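Local coordinates for CELL WALL surface anchor family protein (Streptococcus pneumoniae, PDB 3ZGH) that binds keratin 10 through this basic domain of an MSCRAMM fold, an interaction through which the pneumococcal serine-rich repeat protein probably attaches to host cells, at residues Y47-T52 / L58-T63; V109-T114 / Y136-G141. All coordinates share one frame; numbering follows the deposited sequence.

Following the chain from its N terminus, contact 1 (47-52 with 58-63) closes first, a short-range hairpin joining neighbouring strands 43-53 and 57-65. The chain has completed it well before contact 2 (109-114 with 136-141) opens, so the two stand in series, neither nested nor crossed. Contact 2 closes a longer excursion that contains strand 120-131, which lies between strands 109-114 and 136-138 in the sheet. Both belong to one antiparallel sheet, where strand 154-162 is inserted between 57-65 and 109-114. Their centres are about 12 Å apart, and side chains bridge the gap: Tyr-62 packs on Trp-138, and Thr-61 on Tyr-112.

Contact 1 of 2, residues Y47-T52 / L58-T63; sequences YKLKVT and LTFTYT
Val-51 and Phe-60 run alongside each other from neighbouring strands, a non-hydrogen-bonded pair of the antiparallel beta hairpin formed by strands 43-53 and 57-65. With Val-51 CG1 anti to the backbone N (chi1 -173°), this methyl sits over one face of the Phe-60 ring as a CH-pi contact, offset toward the rim, while Val-51 CG2 meets Phe-60 CD1 at 3.7 Å. Leu-49 CD1 reaches the edge of the same ring, near its plane, 4.1 Å from Phe-60 CD1. Leu-49 also slants across Tyr-62, the same methyl lying 3.8 Å from Tyr-62 CB. Tyr-47 CB then touches the Tyr-62 ring at CE1.

This apolar face is buried under strand 170-172, whose Phe-170 and Phe-172 meet Phe-60 and Tyr-62 edge-to-face. The Tyr-62 hydroxyl is held by Asn-88 O and Tyr-175 N. On the opposite face Lys-48 and Lys-50 carry their chains away from the threonines of 58-63, Lys-48 touching Val-31 and Lys-50 touching Thr-29 and Val-31 of strand 28-38.

Three hydrogen-bonded pairs, Lys-48 with Thr-63, Lys-50 with Thr-61 and Thr-52 with Thr-59, hold the register through six backbone bonds. Waters extend two of them: one links Lys-50 O to Thr-61 OG1, and a second donates to Thr-52 O at 3.1 Å and is hydrogen-bonded to Thr-59 OG1 at 2.7 Å.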
loop_
_atom_site.group_PDB
_atom_site.type_symbol
_atom_site.label_atom_id
_atom_site.label_comp_id
_atom_site.label_asym_id
_atom_site.label_seq_id
_atom_site.Cartn_x
_atom_site.Cartn_y
_atom_site.Cartn_z
ATOM N N TYR A 47 4.072 1.028 6.591
ATOM C CA TYR A 47 3.817 1.112 5.155
ATOM C C TYR A 47 4.641 2.224 4.534
ATOM O O TYR A 47 5.136 3.159 5.219
ATOM C CB TYR A 47 2.342 1.324 4.814
ATOM C CG TYR A 47 1.864 2.742 5.074
ATOM C CD1 TYR A 47 2.004 3.734 4.098
ATOM C CD2 TYR A 47 1.327 3.099 6.307
ATOM C CE1 TYR A 47 1.614 5.040 4.355
ATOM C CE2 TYR A 47 0.903 4.396 6.562
ATOM C CZ TYR A 47 1.062 5.362 5.575
ATOM O OH TYR A 47 0.661 6.653 5.819
ATOM N N LYS A 48 4.814 2.082 3.222
ATOM C CA LYS A 48 5.389 3.119 2.405
ATOM C C LYS A 48 4.441 3.289 1.211
ATOM O O LYS A 48 3.948 2.299 0.653
ATOM C CB LYS A 48 6.779 2.724 1.950
ATOM C CG LYS A 48 7.421 3.735 0.986
ATOM C CD LYS A 48 8.810 3.259 0.477
ATOM C CE LYS A 48 9.863 3.340 1.573
ATOM N NZ LYS A 48 11.240 2.910 1.138
ATOM N N LEU A 49 4.175 4.540 0.842
ATOM C CA LEU A 49 3.410 4.822 -0.356
ATOM C C LEU A 49 4.234 5.824 -1.173
ATOM O O LEU A 49 4.511 6.961 -0.705
ATOM C CB LEU A 49 2.046 5.410 -0.007
ATOM C CG LEU A 49 1.197 5.712 -1.246
ATOM C CD1 LEU A 49 0.595 4.435 -1.832
ATOM C CD2 LEU A 49 0.095 6.726 -0.909
ATOM N N LYS A 50 4.660 5.393 -2.358
ATOM C CA LYS A 50 5.370 6.265 -3.267
ATOM C C LYS A 50 4.395 6.670 -4.372
ATOM O O LYS A 50 3.732 5.807 -4.947
ATOM C CB LYS A 50 6.561 5.510 -3.846
ATOM C CG LYS A 50 7.380 6.307 -4.893
ATOM C CD LYS A 50 8.558 5.433 -5.379
ATOM C CE LYS A 50 9.248 6.038 -6.603
ATOM N NZ LYS A 50 10.153 5.056 -7.312
ATOM N N VAL A 51 4.281 7.972 -4.648
ATOM C CA VAL A 51 3.394 8.459 -5.690
ATOM C C VAL A 51 4.170 9.402 -6.643
ATOM O O VAL A 51 4.763 10.423 -6.215
ATOM C CB VAL A 51 2.221 9.239 -5.069
ATOM C CG1 VAL A 51 1.182 9.614 -6.142
ATOM C CG2 VAL A 51 1.569 8.393 -3.924
ATOM N N THR A 52 4.196 9.018 -7.918
ATOM C CA THR A 52 4.901 9.763 -8.949
ATOM C C THR A 52 3.868 10.321 -9.916
ATOM O O THR A 52 2.984 9.611 -10.373
ATOM C CB THR A 52 5.858 8.847 -9.720
ATOM O OG1 THR A 52 6.889 8.397 -8.833
ATOM C CG2 THR A 52 6.544 9.598 -10.867
ATOM N N LEU A 58 -0.615 9.234 -12.502
ATOM C CA LEU A 58 -0.019 8.999 -11.207
ATOM C C LEU A 58 0.334 7.520 -11.137
ATOM O O LEU A 58 -0.490 6.676 -11.543
ATOM C CB LEU A 58 -1.002 9.295 -10.084
ATOM C CG LEU A 58 -1.472 10.733 -9.857
ATOM C CD1 LEU A 58 -2.454 10.813 -8.658
ATOM C CD2 LEU A 58 -0.256 11.674 -9.653
ATOM N N THR A 59 1.536 7.217 -10.655
ATOM C CA THR A 59 1.930 5.836 -10.351
ATOM C C THR A 59 2.049 5.699 -8.841
ATOM O O THR A 59 2.772 6.470 -8.185
ATOM C CB THR A 59 3.268 5.501 -10.998
ATOM O OG1 THR A 59 3.142 5.695 -12.415
ATOM C CG2 THR A 59 3.718 4.029 -10.705
ATOM N N PHE A 60 1.324 4.730 -8.302
ATOM C CA PHE A 60 1.306 4.448 -6.873
ATOM C C PHE A 60 2.056 3.139 -6.610
ATOM O O PHE A 60 1.821 2.132 -7.315
ATOM C CB PHE A 60 -0.149 4.260 -6.408
ATOM C CG PHE A 60 -0.971 5.516 -6.355
ATOM C CD1 PHE A 60 -1.170 6.174 -5.156
ATOM C CD2 PHE A 60 -1.590 6.021 -7.498
ATOM C CE1 PHE A 60 -1.956 7.350 -5.096
ATOM C CE2 PHE A 60 -2.407 7.140 -7.436
ATOM C CZ PHE A 60 -2.567 7.822 -6.238
ATOM N N THR A 61 2.921 3.125 -5.589
ATOM C CA THR A 61 3.591 1.898 -5.143
ATOM C C THR A 61 3.445 1.842 -3.616
ATOM O O THR A 61 3.959 2.707 -2.890
ATOM C CB THR A 61 5.088 1.855 -5.533
ATOM O OG1 THR A 61 5.229 2.053 -6.943
ATOM C CG2 THR A 61 5.727 0.478 -5.178
ATOM N N TYR A 62 2.729 0.826 -3.154
ATOM C CA TYR A 62 2.322 0.686 -1.772
ATOM C C TYR A 62 2.887 -0.589 -1.172
ATOM O O TYR A 62 2.601 -1.669 -1.673
ATOM C CB TYR A 62 0.794 0.625 -1.774
ATOM C CG TYR A 62 0.138 0.136 -0.505
ATOM C CD1 TYR A 62 0.413 0.715 0.719
ATOM C CD2 TYR A 62 -0.823 -0.880 -0.553
ATOM C CE1 TYR A 62 -0.228 0.271 1.878
ATOM C CE2 TYR A 62 -1.450 -1.316 0.568
ATOM C CZ TYR A 62 -1.154 -0.747 1.775
ATOM O OH TYR A 62 -1.827 -1.214 2.866
ATOM N N THR A 63 3.650 -0.473 -0.094
ATOM C CA THR A 63 4.350 -1.609 0.501
ATOM C C THR A 63 4.001 -1.685 1.977
ATOM O O THR A 63 4.039 -0.668 2.665
ATOM C CB THR A 63 5.882 -1.471 0.380
ATOM O OG1 THR A 63 6.253 -1.443 -0.987
ATOM C CG2 THR A 63 6.625 -2.650 1.055
HETATM O O HOH W 1 5.190 4.725 -7.428
HETATM O O HOH W 2 3.650 8.266 -13.090
#

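Contact 2 of 2, residues V109-T114 / Y136-G141; sequences VKNYIT and YTWGNG
Val-109 lies over one face of the Trp-138 indole, the valine standing roughly perpendicular to the tryptophan side chain. Val-109 CG1 stands above the centre of the five-membered ring, 4.1 Å from its centroid and 12° off the ring normal, a CH-pi contact; its closest ring atom is Trp-138 CE2. The second methyl, Val-109 CG2, comes to 4.2 Å from Trp-138 CD2, so both branches of the valine rest on the indole. The Trp-138 first torsion of 65° sets CG between the backbone N and the carbonyl carbon, and from there the ring reaches toward strand 109-114.

The polar edge of the indole is served by water. Asn-111 OD1 and Trp-138 NE1 are 4.2 Å apart, and a single water joins them, accepting from Trp-138 NE1 at 2.9 Å in the plane of the ring and donating to Asn-111 OD1 at 2.7 Å. No direct hydrogen bond spans the two segments.

A second shell fixes the asparagine. Its OD1 also bonds Ser-157 OG, and its ND2 bonds both Asn-125 O and Ser-127 OG, so the buried amide is gripped at both ends and its rotation is set. Ser-127 OG is also hydrogen-bonded to Asn-140 O, which links the less well ordered loop after strand 136-138 to the same network.

The contact therefore reaches across strand 120-131, which separates strand 109-114 from strand 136-138, outermost in the sheet within this chain. Trp-138 also packs against Trp-159 of strand 154-162, their planes at about 50°, and against Tyr-62 of strand 57-65, while Val-109 touches Met-129 on strand 120-131 and Ser-157 on strand 154-162.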
loop_
_atom_site.group_PDB
_atom_site.type_symbol
_atom_site.label_atom_id
_atom_site.label_comp_id
_atom_site.label_asym_id
_atom_site.label_seq_id
_atom_site.Cartn_x
_atom_site.Cartn_y
_atom_site.Cartn_z
ATOM N N VAL A 109 -4.159 -3.670 -10.343
ATOM C CA VAL A 109 -3.224 -3.524 -9.242
ATOM C C VAL A 109 -2.275 -4.724 -9.271
ATOM O O VAL A 109 -2.711 -5.877 -9.031
ATOM C CB VAL A 109 -3.982 -3.494 -7.913
ATOM C CG1 VAL A 109 -3.024 -3.429 -6.720
ATOM C CG2 VAL A 109 -4.958 -2.316 -7.878
ATOM N N LYS A 110 -1.003 -4.492 -9.593
ATOM C CA LYS A 110 -0.034 -5.574 -9.557
ATOM C C LYS A 110 0.280 -5.857 -8.092
ATOM O O LYS A 110 0.297 -4.927 -7.262
ATOM C CB LYS A 110 1.233 -5.169 -10.298
ATOM C CG LYS A 110 1.047 -5.009 -11.825
ATOM C CD LYS A 110 2.389 -4.716 -12.486
ATOM C CE LYS A 110 2.249 -4.234 -13.940
ATOM N NZ LYS A 110 1.611 -5.239 -14.848
ATOM N N ASN A 111 0.471 -7.125 -7.757
ATOM C CA ASN A 111 0.865 -7.515 -6.387
ATOM C C ASN A 111 2.134 -8.343 -6.447
ATOM O O ASN A 111 2.267 -9.215 -7.327
ATOM C CB ASN A 111 -0.225 -8.378 -5.749
ATOM C CG ASN A 111 -1.511 -7.638 -5.559
ATOM O OD1 ASN A 111 -1.567 -6.688 -4.797
ATOM N ND2 ASN A 111 -2.563 -8.084 -6.223
ATOM N N TYR A 112 3.047 -8.107 -5.527
ATOM C CA TYR A 112 4.310 -8.818 -5.532
ATOM C C TYR A 112 4.993 -8.724 -4.188
ATOM O O TYR A 112 4.628 -7.889 -3.371
ATOM C CB TYR A 112 5.240 -8.345 -6.669
ATOM C CG TYR A 112 5.422 -6.870 -6.859
ATOM C CD1 TYR A 112 6.611 -6.249 -6.478
ATOM C CD2 TYR A 112 4.437 -6.092 -7.469
ATOM C CE1 TYR A 112 6.806 -4.844 -6.663
ATOM C CE2 TYR A 112 4.625 -4.694 -7.660
ATOM C CZ TYR A 112 5.818 -4.087 -7.248
ATOM O OH TYR A 112 6.041 -2.732 -7.429
ATOM N N ILE A 113 5.938 -9.634 -3.940
ATOM C CA ILE A 113 6.761 -9.579 -2.757
ATOM C C ILE A 113 8.037 -8.846 -3.147
ATOM O O ILE A 113 8.622 -9.126 -4.215
ATOM C CB ILE A 113 7.101 -10.990 -2.252
ATOM C CG1 ILE A 113 5.815 -11.739 -1.866
ATOM C CG2 ILE A 113 8.075 -10.930 -1.063
ATOM C CD1 ILE A 113 5.113 -11.139 -0.657
ATOM N N THR A 114 8.467 -7.909 -2.300
ATOM C CA THR A 114 9.715 -7.198 -2.518
ATOM C C THR A 114 10.689 -7.488 -1.408
ATOM O O THR A 114 10.290 -7.752 -0.266
ATOM C CB THR A 114 9.525 -5.665 -2.569
ATOM O OG1 THR A 114 8.706 -5.258 -1.467
ATOM C CG2 THR A 114 8.861 -5.244 -3.889
ATOM N N TYR A 136 -12.444 3.579 -4.039
ATOM C CA TYR A 136 -12.104 2.280 -4.606
ATOM C C TYR A 136 -11.500 1.346 -3.547
ATOM O O TYR A 136 -10.829 1.801 -2.596
ATOM C CB TYR A 136 -11.062 2.461 -5.731
ATOM C CG TYR A 136 -11.530 3.269 -6.917
ATOM C CD1 TYR A 136 -12.076 2.647 -8.036
ATOM C CD2 TYR A 136 -11.437 4.645 -6.917
ATOM C CE1 TYR A 136 -12.534 3.373 -9.119
ATOM C CE2 TYR A 136 -11.882 5.397 -8.011
ATOM C CZ TYR A 136 -12.431 4.750 -9.104
ATOM O OH TYR A 136 -12.870 5.479 -10.192
ATOM N N THR A 137 -11.700 0.045 -3.735
ATOM C CA THR A 137 -10.857 -0.962 -3.084
ATOM C C THR A 137 -10.476 -1.974 -4.148
ATOM O O THR A 137 -10.896 -1.859 -5.295
ATOM C CB THR A 137 -11.596 -1.731 -1.964
ATOM O OG1 THR A 137 -12.500 -0.861 -1.284
ATOM C CG2 THR A 137 -10.613 -2.303 -0.953
ATOM N N TRP A 138 -9.693 -2.977 -3.781
ATOM C CA TRP A 138 -9.453 -4.071 -4.692
ATOM C C TRP A 138 -9.597 -5.428 -4.009
ATOM O O TRP A 138 -9.551 -5.525 -2.779
ATOM C CB TRP A 138 -8.103 -3.910 -5.388
ATOM C CG TRP A 138 -6.855 -3.981 -4.511
ATOM C CD1 TRP A 138 -6.156 -5.108 -4.154
ATOM C CD2 TRP A 138 -6.139 -2.877 -3.936
ATOM N NE1 TRP A 138 -5.051 -4.764 -3.399
ATOM C CE2 TRP A 138 -5.029 -3.397 -3.252
ATOM C CE3 TRP A 138 -6.338 -1.485 -3.945
ATOM C CZ2 TRP A 138 -4.126 -2.589 -2.570
ATOM C CZ3 TRP A 138 -5.445 -0.685 -3.275
ATOM C CH2 TRP A 138 -4.348 -1.228 -2.600
ATOM N N GLY A 139 -9.819 -6.456 -4.826
ATOM C CA GLY A 139 -10.004 -7.822 -4.353
ATOM C C GLY A 139 -8.976 -8.778 -4.947
ATOM O O GLY A 139 -7.993 -8.350 -5.556
ATOM N N ASN A 140 -9.195 -10.079 -4.779
ATOM C CA ASN A 140 -8.134 -11.041 -5.043
ATOM C C ASN A 140 -6.862 -10.503 -4.384
ATOM O O ASN A 140 -5.796 -10.451 -5.014
ATOM C CB ASN A 140 -7.919 -11.229 -6.552
ATOM C CG ASN A 140 -8.964 -12.147 -7.192
ATOM O OD1 ASN A 140 -9.515 -13.035 -6.538
ATOM N ND2 ASN A 140 -9.224 -11.939 -8.481
ATOM N N GLY A 141 -6.993 -10.085 -3.122
ATOM C CA GLY A 141 -5.901 -9.413 -2.421
ATOM C C GLY A 141 -4.813 -10.414 -2.075
ATOM O O GLY A 141 -5.090 -11.554 -1.669
HETATM O O HOH W 3 -3.105 -6.785 -2.586
#